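Local coordinates for putative ribose operon repressor (Burkholderia thailandensis, PDB 3EGC), which probably acts as a LacI-family transcriptional repressor, binding operator DNA under the control of a small-molecule effector, perhaps a sugar, at the interface of chains A and B. Coordinates in Å, arbitrary orientation; residue numbers count along the deposited sequence, not the author numbering. Chains: chain A/B, putative ribose operon repressor.

The interface of chains A and B. Residues chain A 45-46, 52, 55-56; chain B 35.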
loop_
_atom_site.group_PDB
_atom_site.type_symbol
_atom_site.label_atom_id
_atom_site.label_comp_id
_atom_site.label_asym_id
_atom_site.label_seq_id
_atom_site.Cartn_x
_atom_site.Cartn_y
_atom_site.Cartn_z
ATOM N N ASN A 45 -5.686 12.095 -4.856
ATOM C CA ASN A 45 -4.292 11.767 -4.524
ATOM C C ASN A 45 -3.392 12.859 -5.023
ATOM O O ASN A 45 -3.428 13.117 -6.174
ATOM C CB ASN A 45 -3.862 10.426 -5.152
ATOM C CG ASN A 45 -2.396 10.080 -4.836
ATOM O OD1 ASN A 45 -1.954 10.170 -3.693
ATOM N ND2 ASN A 45 -1.663 9.691 -5.839
ATOM N N THR A 46 -2.594 13.469 -4.153
ATOM C CA THR A 46 -1.805 14.670 -4.518
ATOM C C THR A 46 -0.382 14.370 -4.857
ATOM O O THR A 46 0.263 15.205 -5.425
ATOM C CB THR A 46 -1.765 15.754 -3.380
ATOM O OG1 THR A 46 -0.951 15.308 -2.278
ATOM C CG2 THR A 46 -3.139 16.092 -2.896
ATOM N N ARG A 52 -1.554 20.548 -6.418
ATOM C CA ARG A 52 -2.603 19.567 -6.499
ATOM C C ARG A 52 -3.518 19.468 -5.256
ATOM O O ARG A 52 -4.701 19.285 -5.409
ATOM C CB ARG A 52 -2.024 18.186 -6.870
ATOM C CG ARG A 52 -1.504 18.174 -8.274
ATOM C CD ARG A 52 -0.552 16.991 -8.568
ATOM N NE ARG A 52 -1.216 15.738 -8.247
ATOM C CZ ARG A 52 -0.676 14.553 -8.442
ATOM N NH1 ARG A 52 -1.345 13.452 -8.087
ATOM N NH2 ARG A 52 0.538 14.477 -8.993
ATOM N N GLU A 55 -5.923 22.332 -5.491
ATOM C CA GLU A 55 -6.895 22.081 -6.536
ATOM C C GLU A 55 -7.937 21.055 -6.160
ATOM O O GLU A 55 -9.127 21.161 -6.555
ATOM C CB GLU A 55 -6.216 21.644 -7.850
ATOM C CG GLU A 55 -5.342 22.759 -8.439
ATOM C CD GLU A 55 -4.603 22.382 -9.725
ATOM O OE1 GLU A 55 -4.243 23.325 -10.491
ATOM O OE2 GLU A 55 -4.349 21.172 -9.952
ATOM N N ALA A 56 -7.504 20.025 -5.431
ATOM C CA ALA A 56 -8.466 19.051 -4.954
ATOM C C ALA A 56 -9.453 19.714 -3.981
ATOM O O ALA A 56 -10.676 19.497 -4.088
ATOM C CB ALA A 56 -7.797 17.883 -4.359
ATOM N N ARG B 35 -8.736 12.707 -13.070
ATOM C CA ARG B 35 -8.466 14.084 -12.745
ATOM C C ARG B 35 -8.055 14.915 -13.966
ATOM O O ARG B 35 -8.461 16.041 -14.097
ATOM C CB ARG B 35 -7.379 14.089 -11.685
ATOM C CG ARG B 35 -6.992 15.430 -11.187
ATOM C CD ARG B 35 -6.104 15.200 -9.938
ATOM N NE ARG B 35 -6.084 16.409 -9.164
ATOM C CZ ARG B 35 -5.325 16.709 -8.130
ATOM N NH1 ARG B 35 -4.410 15.872 -7.618
ATOM N NH2 ARG B 35 -5.524 17.902 -7.607
#
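B:Arg35 reaches across the subunit boundary to the backbone of A:Arg52, a worked example of an arginine anchoring one helix to a main-chain carbonyl of another. The hydrogen bond runs from NH2 of the B:Arg35 guanidinium to the carbonyl O of A:Arg52, at 2.7 Å. The oxygen lies almost in the guanidinium plane, while the donor approaches from off the carbonyl plane. An extended chain delivers the group: CG stands anti to the backbone N (chi1 -178°), and the run from CG to NE stays straight, so the guanidinium is carried tip first onto the helix of chain A.

Charge enters less directly. The carboxylate of A:Glu55 lies to one side, its OE2 4.2 Å from NH2 of B:Arg35; this is too far for a salt bridge, though the opposite charges may attract at longer range. The other terminal nitrogen, NH1, points between the strand end and A:Arg52, 3.3 Å from the carbonyl O of A:Asn45, a proximity not counted as a hydrogen bond.

The same carbonyl accepts a hydrogen bond from A:Arg52 NH1 at 2.8 Å. The bend at chi3 (55°) turns this guanidinium back towards its own chain, where A:Thr46 O sits over one face. NH1 of B:Arg35 comes 3.3 Å from NE of A:Arg52, with the two guanidinium planes 75° apart, and the nearby carbonyl oxygens may temper the repulsion between these like-charged groups.

Packing is supplied by the aliphatic root of A:Arg52, whose CB lies 3.8 Å from CZ of B:Arg35, and by CB of A:Ala56 near NH2.

In the fold, B:Arg35 lies near the end of helix 21-37 and meets helix 50-62 of chain A beside the end of strand 40-45. The patch has a symmetry-related twin in the two-fold symmetric pair of the deposited assembly, which may correspond to the dimer common among LacI-family repressors.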